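Local coordinates for protein Cd1 (Flavonifractor plautii, PDB 7D39) that binds flavin mononucleotide and probably acts as an ene-reductase that starts the breakdown of flavones and flavonols in gut bacteria, at residues A[17-29]-A[186-199]. Sequence-based numbering, arbitrary orientation.
Sequences GMCIEALMGAKEM and RVARAHQIGRNIAE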
# COMPACT_ATOMS: atom_id res chain seq x y z
N GLY A 17 -7.20 17.21 9.44
CA GLY A 17 -7.39 17.28 10.89
C GLY A 17 -7.06 15.98 11.60
O GLY A 17 -6.30 15.96 12.57
N MSE A 18 -7.61 14.87 11.11
CA MSE A 18 -7.34 13.56 11.69
C MSE A 18 -5.87 13.24 11.61
O MSE A 18 -5.28 12.66 12.54
CB MSE A 18 -8.13 12.46 10.96
CG MSE A 18 -9.63 12.66 11.04
SE MSE A 18 -10.29 12.23 12.84
CE MSE A 18 -10.23 10.28 12.71
N CYS A 19 -5.26 13.59 10.48
CA CYS A 19 -3.84 13.37 10.32
C CYS A 19 -3.05 14.19 11.34
O CYS A 19 -2.16 13.67 12.02
CB CYS A 19 -3.42 13.71 8.89
SG CYS A 19 -1.71 13.27 8.54
N ILE A 20 -3.40 15.46 11.48
CA ILE A 20 -2.65 16.30 12.41
C ILE A 20 -2.90 15.86 13.85
O ILE A 20 -1.97 15.81 14.66
CB ILE A 20 -3.00 17.78 12.17
CG1 ILE A 20 -2.40 18.22 10.82
CG2 ILE A 20 -2.49 18.64 13.31
CD1 ILE A 20 -3.06 19.44 10.23
N GLU A 21 -4.13 15.49 14.16
CA GLU A 21 -4.43 14.93 15.48
C GLU A 21 -3.58 13.69 15.75
O GLU A 21 -3.15 13.46 16.89
CB GLU A 21 -5.91 14.60 15.57
CG GLU A 21 -6.36 14.04 16.89
CD GLU A 21 -6.50 15.11 17.94
OE1 GLU A 21 -6.08 14.86 19.09
OE2 GLU A 21 -7.01 16.21 17.62
N ALA A 22 -3.37 12.86 14.73
CA ALA A 22 -2.45 11.74 14.92
C ALA A 22 -1.04 12.25 15.15
O ALA A 22 -0.32 11.72 16.01
CB ALA A 22 -2.51 10.79 13.71
N LEU A 23 -0.63 13.29 14.43
CA LEU A 23 0.70 13.84 14.66
C LEU A 23 0.85 14.35 16.09
O LEU A 23 1.91 14.20 16.71
CB LEU A 23 1.00 14.94 13.65
CG LEU A 23 1.21 14.46 12.20
CD1 LEU A 23 1.65 15.60 11.32
CD2 LEU A 23 2.25 13.34 12.13
N MSE A 24 -0.21 14.93 16.64
CA MSE A 24 -0.16 15.42 18.02
C MSE A 24 0.08 14.29 19.02
O MSE A 24 0.93 14.39 19.90
CB MSE A 24 -1.43 16.17 18.37
CG MSE A 24 -1.44 17.59 17.84
SE MSE A 24 -3.21 18.41 17.88
CE MSE A 24 -2.67 20.23 17.52
N GLY A 25 -0.69 13.21 18.89
CA GLY A 25 -0.45 12.05 19.72
C GLY A 25 0.96 11.51 19.56
O GLY A 25 1.59 11.11 20.54
N ALA A 26 1.47 11.51 18.33
CA ALA A 26 2.85 11.09 18.11
C ALA A 26 3.83 12.01 18.83
O ALA A 26 4.81 11.55 19.42
CB ALA A 26 3.16 11.04 16.62
N LYS A 27 3.59 13.33 18.79
CA LYS A 27 4.50 14.21 19.50
C LYS A 27 4.41 13.99 21.00
O LYS A 27 5.42 14.01 21.71
CB LYS A 27 4.23 15.68 19.16
CG LYS A 27 5.26 16.62 19.82
CD LYS A 27 5.15 18.05 19.36
CE LYS A 27 6.52 18.69 19.20
NZ LYS A 27 7.32 18.65 20.46
N GLU A 28 3.19 13.79 21.51
CA GLU A 28 3.00 13.47 22.92
C GLU A 28 3.90 12.32 23.35
O GLU A 28 4.35 12.27 24.50
CB GLU A 28 1.54 13.12 23.18
CG GLU A 28 1.13 13.00 24.62
CD GLU A 28 -0.32 12.57 24.76
OE1 GLU A 28 -0.84 11.91 23.84
OE2 GLU A 28 -0.94 12.89 25.79
N MSE A 29 4.18 11.38 22.44
CA MSE A 29 5.07 10.26 22.70
C MSE A 29 6.53 10.61 22.48
O MSE A 29 7.40 9.78 22.66
CB MSE A 29 4.69 9.08 21.81
CG MSE A 29 3.27 8.59 22.03
SE MSE A 29 3.02 7.90 23.84
CE MSE A 29 1.54 9.02 24.41
N ARG A 186 -14.13 9.96 18.10
CA ARG A 186 -13.46 9.53 16.89
C ARG A 186 -12.17 10.30 16.66
O ARG A 186 -11.21 9.75 16.10
CB ARG A 186 -14.41 9.66 15.71
CG ARG A 186 -15.71 8.97 15.95
CD ARG A 186 -16.03 8.11 14.76
NE ARG A 186 -16.81 8.88 13.82
CZ ARG A 186 -17.14 8.48 12.61
NH1 ARG A 186 -16.75 7.28 12.16
NH2 ARG A 186 -17.86 9.28 11.85
N VAL A 187 -12.13 11.56 17.09
CA VAL A 187 -10.88 12.31 17.04
C VAL A 187 -9.88 11.71 18.01
O VAL A 187 -8.69 11.59 17.71
CB VAL A 187 -11.15 13.80 17.33
CG1 VAL A 187 -9.86 14.60 17.40
CG2 VAL A 187 -12.06 14.39 16.27
N ALA A 188 -10.36 11.31 19.19
CA ALA A 188 -9.51 10.63 20.16
C ALA A 188 -8.92 9.36 19.57
O ALA A 188 -7.80 8.97 19.92
CB ALA A 188 -10.30 10.33 21.45
N ARG A 189 -9.63 8.72 18.64
CA ARG A 189 -9.10 7.52 18.00
C ARG A 189 -7.95 7.85 17.06
O ARG A 189 -6.96 7.12 16.99
CB ARG A 189 -10.21 6.78 17.26
CG ARG A 189 -9.75 5.55 16.51
CD ARG A 189 -9.45 4.37 17.45
NE ARG A 189 -9.06 3.19 16.69
CZ ARG A 189 -7.98 2.45 16.93
NH1 ARG A 189 -7.18 2.74 17.95
NH2 ARG A 189 -7.71 1.41 16.15
N ALA A 190 -8.05 8.95 16.31
CA ALA A 190 -6.90 9.42 15.54
C ALA A 190 -5.72 9.71 16.45
O ALA A 190 -4.58 9.37 16.14
CB ALA A 190 -7.26 10.66 14.73
N HIS A 191 -5.98 10.34 17.60
CA HIS A 191 -4.93 10.62 18.56
C HIS A 191 -4.23 9.33 19.01
O HIS A 191 -3.00 9.26 19.06
CB HIS A 191 -5.51 11.36 19.77
CG HIS A 191 -4.46 11.85 20.72
ND1 HIS A 191 -3.89 13.10 20.61
CD2 HIS A 191 -3.88 11.25 21.78
CE1 HIS A 191 -2.99 13.25 21.58
NE2 HIS A 191 -2.98 12.15 22.31
N GLN A 192 -5.00 8.31 19.38
CA GLN A 192 -4.40 7.04 19.80
C GLN A 192 -3.60 6.41 18.67
O GLN A 192 -2.50 5.87 18.90
CB GLN A 192 -5.47 6.07 20.29
CG GLN A 192 -4.88 4.85 20.95
CD GLN A 192 -4.20 5.18 22.28
OE1 GLN A 192 -4.74 5.92 23.10
NE2 GLN A 192 -2.99 4.66 22.47
N ILE A 193 -4.13 6.45 17.45
CA ILE A 193 -3.39 5.92 16.30
C ILE A 193 -2.03 6.60 16.18
O ILE A 193 -1.01 5.96 15.86
CB ILE A 193 -4.23 6.06 15.02
CG1 ILE A 193 -5.36 5.03 15.06
CG2 ILE A 193 -3.39 5.90 13.74
CD1 ILE A 193 -6.24 5.01 13.83
N GLY A 194 -1.98 7.90 16.48
CA GLY A 194 -0.70 8.60 16.45
C GLY A 194 0.23 8.18 17.57
O GLY A 194 1.45 8.11 17.39
N ARG A 195 -0.33 7.91 18.76
CA ARG A 195 0.48 7.30 19.82
C ARG A 195 1.04 5.96 19.36
O ARG A 195 2.23 5.66 19.56
CB ARG A 195 -0.35 7.12 21.10
CG ARG A 195 -0.60 8.38 21.94
CD ARG A 195 -1.62 8.09 23.04
NE ARG A 195 -1.71 9.13 24.05
CZ ARG A 195 -2.75 9.31 24.86
NH1 ARG A 195 -3.82 8.53 24.76
NH2 ARG A 195 -2.74 10.29 25.77
N ASN A 196 0.21 5.14 18.73
CA ASN A 196 0.64 3.82 18.27
C ASN A 196 1.80 3.92 17.28
O ASN A 196 2.85 3.30 17.47
CB ASN A 196 -0.54 3.08 17.67
CG ASN A 196 -1.56 2.71 18.70
OD1 ASN A 196 -1.35 2.98 19.88
ND2 ASN A 196 -2.66 2.10 18.29
N ILE A 197 1.63 4.69 16.20
CA ILE A 197 2.71 4.75 15.21
C ILE A 197 4.00 5.22 15.87
O ILE A 197 5.09 4.76 15.53
CB ILE A 197 2.31 5.63 14.01
CG1 ILE A 197 3.26 5.40 12.84
CG2 ILE A 197 2.34 7.09 14.37
CD1 ILE A 197 3.29 3.97 12.33
N ALA A 198 3.89 6.12 16.85
CA ALA A 198 5.08 6.64 17.52
C ALA A 198 5.77 5.56 18.35
O ALA A 198 6.99 5.40 18.28
CB ALA A 198 4.71 7.84 18.39
N GLU A 199 5.01 4.82 19.16
CA GLU A 199 5.61 3.75 19.94
C GLU A 199 6.26 2.73 19.02
O GLU A 199 7.39 2.30 19.24
CB GLU A 199 4.58 3.07 20.83
CG GLU A 199 3.83 3.98 21.78
CD GLU A 199 4.70 4.48 22.90
OE1 GLU A 199 5.85 4.89 22.63
OE2 GLU A 199 4.24 4.46 24.06
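One face of the His191 ring receives the CA of Gly25, a CH-pi contact with CA 3.6 Å from the ring centroid, while Glu21 and Glu28 meet the ring near its plane, at its edge. His191 CD2, in turn, lies over the face of the Arg195 guanidinium, whose edge takes Gln192 OE1. The setting is a flavodoxin-like fold, in which helices 14-28 and 184-202 pack together on one side of the parallel sheet, and it illustrates how paired glycines let helices come close: the segment axes approach to 6.4 Å at a crossing angle of -48°. A CB on Gly25 or Gly194 would collide with backbone oxygen of the partner helix; instead Gly194 CA lies 3.2 Å from Ala22 O in a CA-H...O contact. With CG anti to the backbone N (chi1 -172°), the imidazole fits as a knob among Glu21, Met24, Gly25 and Glu28. Its ND1 donates to the anti side of Glu21 OE1, and NE2 to Glu28 OE1 at 2.6 Å. An alanine here is likely to leave both carboxylates without their imidazole partner and open a gap over Gly25. Nearer the flavin end, Met18 bends so that CE reaches Ala190 CB at 3.6 Å. Glu28 also forms a salt bridge with Arg195, its carboxylate 19° from the guanidinium plane, and Arg195 NH2 donates to Glu28 OE2 at 3.2 Å.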